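Local coordinates for protein UDP-glucose 4-epimerase (Campylobacter jejuni subsp. jejuni serotype O:2, PDB 7K3P) that interconverts UDP-glucose and UDP-galactose, and probably their N-acetylated counterparts, by C4 epimerisation with bound NAD, at residues A[196-199]-A[200-203]; A[277-280]-A[281-284]. The protein carries 2 engineered substitutions. All coordinates share one frame; numbering follows the deposited sequence.

Contact 1: A[196-199]-A[200-203]. With NAD (nicotinamide-adenine-dinucleotide), chain C.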
ATOM      1  N   ALA A 196      -3.901 -26.505  -2.736  1.00 34.17           N
ATOM      2  CA  ALA A 196      -4.478 -25.275  -3.295  1.00 35.53           C
ATOM      3  C   ALA A 196      -4.472 -25.310  -4.823  1.00 38.10           C
ATOM      4  O   ALA A 196      -3.448 -25.615  -5.439  1.00 39.30           O
ATOM      5  CB  ALA A 196      -3.754 -24.053  -2.784  1.00 33.25           C
ATOM      6  N   CYS A 197      -5.623 -25.016  -5.430  1.00 40.38           N
ATOM      7  CA  CYS A 197      -5.744 -24.976  -6.887  1.00 43.47           C
ATOM      8  C   CYS A 197      -5.298 -23.633  -7.410  1.00 47.03           C
ATOM      9  O   CYS A 197      -5.942 -22.615  -7.160  1.00 47.32           O
ATOM     10  CB  CYS A 197      -7.189 -25.178  -7.332  1.00 43.16           C
ATOM     11  SG  CYS A 197      -7.904 -26.719  -6.823  1.00 56.65           S
ATOM     12  N   MET A 198      -4.202 -23.633  -8.151  1.00 46.22           N
ATOM     13  CA  MET A 198      -3.735 -22.414  -8.780  1.00 41.04           C
ATOM     14  C   MET A 198      -3.745 -22.557 -10.298  1.00 44.90           C
ATOM     15  O   MET A 198      -3.313 -23.575 -10.843  1.00 49.61           O
ATOM     16  CB  MET A 198      -2.365 -22.032  -8.234  1.00 41.43           C
ATOM     17  CG  MET A 198      -2.477 -21.554  -6.801  1.00 45.18           C
ATOM     18  SD  MET A 198      -0.913 -21.340  -5.975  1.00 58.16           S
ATOM     19  CE  MET A 198      -1.472 -21.375  -4.277  1.00 40.90           C
ATOM     20  N   ASP A 199      -4.272 -21.539 -10.967  1.00 42.45           N
ATOM     21  CA  ASP A 199      -4.485 -21.588 -12.405  1.00 45.01           C
ATOM     22  C   ASP A 199      -3.214 -21.289 -13.194  1.00 43.77           C
ATOM     23  O   ASP A 199      -3.133 -21.603 -14.377  1.00 47.76           O
ATOM     24  CB  ASP A 199      -5.612 -20.622 -12.802  1.00 47.75           C
ATOM     25  CG  ASP A 199      -6.935 -20.942 -12.098  1.00 54.61           C
ATOM     26  OD1 ASP A 199      -7.175 -22.132 -11.793  1.00 48.77           O
ATOM     27  OD2 ASP A 199      -7.728 -20.002 -11.841  1.00 57.41           O
ATOM     28  N   TYR A 200      -2.215 -20.705 -12.534  1.00 43.05           N
ATOM     29  CA  TYR A 200      -1.006 -20.267 -13.233  1.00 41.74           C
ATOM     30  C   TYR A 200       0.225 -21.144 -13.013  1.00 44.04           C
ATOM     31  O   TYR A 200       1.292 -20.872 -13.560  1.00 46.22           O
ATOM     32  CB  TYR A 200      -0.705 -18.798 -12.911  1.00 42.56           C
ATOM     33  CG  TYR A 200      -1.714 -17.876 -13.542  1.00 40.18           C
ATOM     34  CD1 TYR A 200      -2.946 -17.643 -12.942  1.00 36.65           C
ATOM     35  CD2 TYR A 200      -1.453 -17.278 -14.768  1.00 43.62           C
ATOM     36  CE1 TYR A 200      -3.882 -16.816 -13.540  1.00 37.97           C
ATOM     37  CE2 TYR A 200      -2.376 -16.454 -15.369  1.00 43.10           C
ATOM     38  CZ  TYR A 200      -3.584 -16.223 -14.756  1.00 40.36           C
ATOM     39  OH  TYR A 200      -4.500 -15.399 -15.367  1.00 47.03           O
ATOM     40  N   THR A 201       0.071 -22.211 -12.242  1.00 39.67           N
ATOM     41  CA  THR A 201       1.204 -23.086 -11.945  1.00 44.09           C
ATOM     42  C   THR A 201       1.527 -24.063 -13.083  1.00 44.44           C
ATOM     43  O   THR A 201       2.687 -24.218 -13.463  1.00 45.42           O
ATOM     44  CB  THR A 201       1.010 -23.857 -10.615  1.00 44.87           C
ATOM     45  OG1 THR A 201      -0.214 -24.602 -10.664  1.00 48.40           O
ATOM     46  CG2 THR A 201       0.956 -22.890  -9.447  1.00 37.42           C
ATOM     47  N   LEU A 202       0.503 -24.715 -13.629  1.00 44.89           N
ATOM     48  CA  LEU A 202       0.719 -25.776 -14.614  1.00 45.28           C
ATOM     49  C   LEU A 202       1.447 -25.267 -15.863  1.00 47.36           C
ATOM     50  O   LEU A 202       2.197 -26.011 -16.499  1.00 42.89           O
ATOM     51  CB  LEU A 202      -0.606 -26.456 -14.990  1.00 48.53           C
ATOM     52  CG  LEU A 202      -0.535 -27.814 -15.707  1.00 46.10           C
ATOM     53  CD1 LEU A 202       0.138 -28.868 -14.834  1.00 42.16           C
ATOM     54  CD2 LEU A 202      -1.921 -28.284 -16.116  1.00 42.57           C
ATOM     55  N   GLY A 203       1.236 -23.995 -16.196  1.00 41.35           N
ATOM     56  CA  GLY A 203       1.897 -23.387 -17.341  1.00 46.90           C
ATOM     57  C   GLY A 203       3.344 -22.962 -17.118  1.00 46.11           C
ATOM     58  O   GLY A 203       4.005 -22.511 -18.053  1.00 48.52           O
TER
HETATM   59  PA  NAD C 401      -9.104 -19.158  -2.438  1.00 29.33           P
HETATM   60  O1A NAD C 401      -9.144 -18.556  -3.822  1.00 28.16           O
HETATM   61  O2A NAD C 401      -9.555 -20.591  -2.465  1.00 26.60           O
HETATM   62  O5B NAD C 401     -10.070 -18.386  -1.458  1.00 25.58           O
HETATM   63  C5B NAD C 401     -10.384 -17.056  -1.756  1.00 24.45           C
HETATM   64  C4B NAD C 401     -11.834 -16.840  -1.570  1.00 27.93           C
HETATM   65  O4B NAD C 401     -12.153 -15.480  -1.503  1.00 26.74           O
HETATM   66  C3B NAD C 401     -12.650 -17.461  -2.746  1.00 26.44           C
HETATM   67  O3B NAD C 401     -13.738 -18.392  -2.384  1.00 28.24           O
HETATM   68  C2B NAD C 401     -13.046 -16.223  -3.587  1.00 32.66           C
HETATM   69  O2B NAD C 401     -14.209 -16.388  -4.280  1.00 30.20           O
HETATM   70  C1B NAD C 401     -13.145 -15.206  -2.496  1.00 23.95           C
HETATM   71  N9A NAD C 401     -13.034 -13.827  -2.999  1.00 28.04           N
HETATM   72  C8A NAD C 401     -12.032 -13.318  -3.743  1.00 25.57           C
HETATM   73  N7A NAD C 401     -12.275 -12.031  -4.037  1.00 26.37           N
HETATM   74  C5A NAD C 401     -13.441 -11.669  -3.489  1.00 24.41           C
HETATM   75  C6A NAD C 401     -14.194 -10.483  -3.468  1.00 23.43           C
HETATM   76  N6A NAD C 401     -13.699  -9.304  -4.137  1.00 23.86           N
HETATM   77  N1A NAD C 401     -15.362 -10.439  -2.796  1.00 24.00           N
HETATM   78  C2A NAD C 401     -15.853 -11.515  -2.156  1.00 23.77           C
HETATM   79  N3A NAD C 401     -15.158 -12.700  -2.167  1.00 26.21           N
HETATM   80  C4A NAD C 401     -13.961 -12.803  -2.816  1.00 25.16           C
HETATM   81  O3  NAD C 401      -7.614 -19.027  -1.898  1.00 30.54           O
HETATM   82  PN  NAD C 401      -7.082 -19.766  -0.610  1.00 27.67           P
HETATM   83  O1N NAD C 401      -8.235 -20.350   0.186  1.00 25.34           O
HETATM   84  O2N NAD C 401      -6.151 -20.850  -1.061  1.00 29.26           O
HETATM   85  O5D NAD C 401      -6.299 -18.704   0.261  1.00 27.37           O
HETATM   86  C5D NAD C 401      -7.046 -17.819   1.063  1.00 23.74           C
HETATM   87  C4D NAD C 401      -6.159 -16.759   1.695  1.00 24.24           C
HETATM   88  O4D NAD C 401      -5.008 -17.333   2.275  1.00 24.58           O
HETATM   89  C3D NAD C 401      -5.753 -15.633   0.751  1.00 18.67           C
HETATM   90  O3D NAD C 401      -5.765 -14.440   1.427  1.00 21.38           O
HETATM   91  C2D NAD C 401      -4.352 -15.904   0.397  1.00 25.96           C
HETATM   92  O2D NAD C 401      -3.629 -14.784   0.044  1.00 23.72           O
HETATM   93  C1D NAD C 401      -3.856 -16.624   1.679  1.00 24.81           C
HETATM   94  N1N NAD C 401      -2.647 -17.548   1.475  1.00 27.85           N
HETATM   95  C2N NAD C 401      -2.885 -18.696   0.744  1.00 23.39           C
HETATM   96  C3N NAD C 401      -1.838 -19.585   0.522  1.00 25.03           C
HETATM   97  C7N NAD C 401      -2.084 -20.841  -0.274  1.00 28.34           C
HETATM   98  O7N NAD C 401      -3.177 -21.092  -0.757  1.00 29.93           O
HETATM   99  N7N NAD C 401      -1.003 -21.748  -0.472  1.00 24.02           N
HETATM  100  C4N NAD C 401      -0.586 -19.314   1.042  1.00 23.56           C
HETATM  101  C5N NAD C 401      -0.362 -18.167   1.769  1.00 23.02           C
HETATM  102  C6N NAD C 401      -1.403 -17.258   1.998  1.00 24.20           C
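M198 and T201 meet across a turn in the loop that follows strand 192-193, beside the NAD site of this Rossmann-type epimerase of the NAD-dependent epimerase/dehydratase family. The turn is a worked example of how a small apolar touch on the inside of a cofactor-binding loop goes with polar groups that find their partners elsewhere in the chain. CB of M198 rests 3.6 Å from CG2 of T201, the two carbons meeting on the inner side of the bend, and OG1 of T201 comes within 3.3 Å of M198 O. The threonine hydroxyl is hydrogen-bonded to E218 of helix 212-220; with OG1 set between the backbone N and the carbonyl carbon (chi1 56°), CG2 is the branch left to face the methionine.

From this point M198 leads the other way. Its chain runs extended beyond CG, with chi2 at 170°, and carries the terminal methyl to the cofactor, CE stopping 3.9 Å from the carboxamide nitrogen N7N of NAD. The side chains of D199 and Y200 part company beyond CB: CB of D199 lies 4.0 Å from CD1 of Y200, while the carboxylate turns off to a salt bridge with K51 and the phenol ring packs on helix 100-105. The two carboxylate oxygens of E99 each take one backbone amide, OE2 that of D199 and OE1 that of Y200. C197 ties the same loop to the C-terminal residue through its disulfide with C344. At the cofactor end, CB of A196 approaches the nicotinamide carboxamide oxygen O7N to 3.6 Å.

Contact 2: A[277-280]-A[281-284]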
ATOM      1  N   GLY A 277      11.000 -28.048   7.545  1.00 27.72           N
ATOM      2  CA  GLY A 277      10.547 -28.203   6.180  1.00 22.87           C
ATOM      3  C   GLY A 277      10.497 -29.645   5.733  1.00 29.63           C
ATOM      4  O   GLY A 277      10.609 -30.570   6.546  1.00 27.38           O
ATOM      5  N   PHE A 278      10.286 -29.830   4.435  1.00 24.84           N
ATOM      6  CA  PHE A 278      10.359 -31.141   3.797  1.00 28.56           C
ATOM      7  C   PHE A 278      11.266 -30.989   2.579  1.00 30.86           C
ATOM      8  O   PHE A 278      11.280 -29.926   1.954  1.00 25.65           O
ATOM      9  CB  PHE A 278       8.961 -31.603   3.363  1.00 26.20           C
ATOM     10  CG  PHE A 278       7.964 -31.674   4.505  1.00 31.44           C
ATOM     11  CD1 PHE A 278       7.885 -32.809   5.312  1.00 29.81           C
ATOM     12  CD2 PHE A 278       7.122 -30.601   4.778  1.00 25.80           C
ATOM     13  CE1 PHE A 278       6.967 -32.879   6.367  1.00 30.22           C
ATOM     14  CE2 PHE A 278       6.191 -30.654   5.835  1.00 29.22           C
ATOM     15  CZ  PHE A 278       6.112 -31.796   6.625  1.00 29.11           C
ATOM     16  N   SER A 279      12.018 -32.037   2.239  1.00 31.03           N
ATOM     17  CA  SER A 279      12.934 -31.970   1.102  1.00 30.21           C
ATOM     18  C   SER A 279      12.219 -32.372  -0.187  1.00 31.81           C
ATOM     19  O   SER A 279      11.127 -32.958  -0.147  1.00 31.22           O
ATOM     20  CB  SER A 279      14.161 -32.859   1.335  1.00 31.54           C
ATOM     21  OG  SER A 279      13.832 -34.221   1.164  1.00 30.46           O
ATOM     22  N   VAL A 280      12.827 -32.033  -1.324  1.00 30.06           N
ATOM     23  CA  VAL A 280      12.284 -32.383  -2.636  1.00 30.07           C
ATOM     24  C   VAL A 280      12.175 -33.895  -2.755  1.00 28.17           C
ATOM     25  O   VAL A 280      11.191 -34.430  -3.263  1.00 27.49           O
ATOM     26  CB  VAL A 280      13.195 -31.865  -3.773  1.00 27.86           C
ATOM     27  CG1 VAL A 280      12.675 -32.324  -5.128  1.00 29.35           C
ATOM     28  CG2 VAL A 280      13.309 -30.331  -3.721  1.00 27.24           C
ATOM     29  N   LYS A 281      13.211 -34.574  -2.282  1.00 28.87           N
ATOM     30  CA  LYS A 281      13.294 -36.021  -2.336  1.00 31.37           C
ATOM     31  C   LYS A 281      12.195 -36.656  -1.470  1.00 33.12           C
ATOM     32  O   LYS A 281      11.529 -37.611  -1.887  1.00 32.35           O
ATOM     33  CB  LYS A 281      14.677 -36.445  -1.845  1.00 34.64           C
ATOM     34  CG  LYS A 281      15.246 -37.681  -2.509  1.00 40.30           C
ATOM     35  CD  LYS A 281      16.626 -38.028  -1.910  1.00 43.64           C
ATOM     36  CE  LYS A 281      17.057 -39.458  -2.261  1.00 49.40           C
ATOM     37  NZ  LYS A 281      18.506 -39.733  -1.987  1.00 58.74           N
ATOM     38  N   GLU A 282      11.998 -36.114  -0.270  1.00 29.71           N
ATOM     39  CA  GLU A 282      10.939 -36.604   0.613  1.00 34.27           C
ATOM     40  C   GLU A 282       9.556 -36.475  -0.035  1.00 36.26           C
ATOM     41  O   GLU A 282       8.768 -37.433  -0.049  1.00 34.35           O
ATOM     42  CB  GLU A 282      10.987 -35.873   1.954  1.00 30.44           C
ATOM     43  CG  GLU A 282      12.172 -36.299   2.842  1.00 36.80           C
ATOM     44  CD  GLU A 282      12.407 -35.358   4.023  1.00 41.73           C
ATOM     45  OE1 GLU A 282      11.853 -34.235   4.003  1.00 35.89           O
ATOM     46  OE2 GLU A 282      13.149 -35.738   4.964  1.00 45.20           O
ATOM     47  N   VAL A 283       9.275 -35.295  -0.587  1.00 31.26           N
ATOM     48  CA  VAL A 283       7.986 -35.034  -1.210  1.00 29.90           C
ATOM     49  C   VAL A 283       7.738 -35.961  -2.400  1.00 33.56           C
ATOM     50  O   VAL A 283       6.625 -36.460  -2.597  1.00 34.16           O
ATOM     51  CB  VAL A 283       7.859 -33.549  -1.639  1.00 30.04           C
ATOM     52  CG1 VAL A 283       6.627 -33.345  -2.496  1.00 30.22           C
ATOM     53  CG2 VAL A 283       7.818 -32.648  -0.394  1.00 29.91           C
ATOM     54  N   ILE A 284       8.773 -36.201  -3.194  1.00 32.52           N
ATOM     55  CA  ILE A 284       8.633 -37.109  -4.330  1.00 34.85           C
ATOM     56  C   ILE A 284       8.288 -38.519  -3.857  1.00 37.29           C
ATOM     57  O   ILE A 284       7.309 -39.116  -4.323  1.00 37.61           O
ATOM     58  CB  ILE A 284       9.902 -37.125  -5.195  1.00 35.13           C
ATOM     59  CG1 ILE A 284      10.010 -35.810  -5.972  1.00 35.31           C
ATOM     60  CG2 ILE A 284       9.880 -38.320  -6.146  1.00 36.07           C
ATOM     61  CD1 ILE A 284      11.389 -35.533  -6.537  1.00 40.24           C
TER
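S279 and E282 grip each other reciprocally where strand 278-279 gives way to helix 280-291. OG of S279 accepts from the amide of E282 at 3.0 Å. In return, OE1 of E282 takes the amide of S279 at 2.8 Å, along a nearly straight N-H line that reaches the oxygen from above the carboxylate plane. A chi1 of 75° swings OG of the serine back toward the amide of E282; a further hydrogen bond links it to D238.

The closely packed side is apolar. V280 and I284 run alongside each other in the same direction, CG1 of V280 touching CD1 of I284 at 3.7 Å, and both rest on I229 of strand 226-230. V283 sends CG2 to within 4.1 Å of CB of F278, while helix 212-220 covers the valine and helix 330-343 the phenylalanine ring. Two backbone bonds begin the helix here, V283 N to S279 O and I284 N to V280 O.

The opposite character belongs to K281, whose extended chain carries its amine away toward solvent, with its CB 3.8 Å from OG of S279. E282 is intermediate, partly exposed yet pinned by its carboxylate, and its negative charge near the helix start would be expected to suit the helix dipole. An N-cap serine answered by a glutamate three residues on is the classic capping box of a helix N terminus.

Followed from the N terminus, the chain reaches contact 1 first, in the loop between strand 192-193 and helix 212-220, and contact 2 later, where strand 278-279 passes into helix 280-291. Each closes a short local turn; they stand in series, neither nesting nor crossing. Their centres are 20 Å apart and their nearest atoms about 13 Å, so they do not touch. Helix 212-220 nevertheless relates them: K214 and E218 meet the loop of contact 1, whereas L212, I213 and A216 pack against contact 2. Strands 192-193 and 278-279 also both pair with strand 242-246, joining the cofactor-side loop and the capped helix through one mixed sheet.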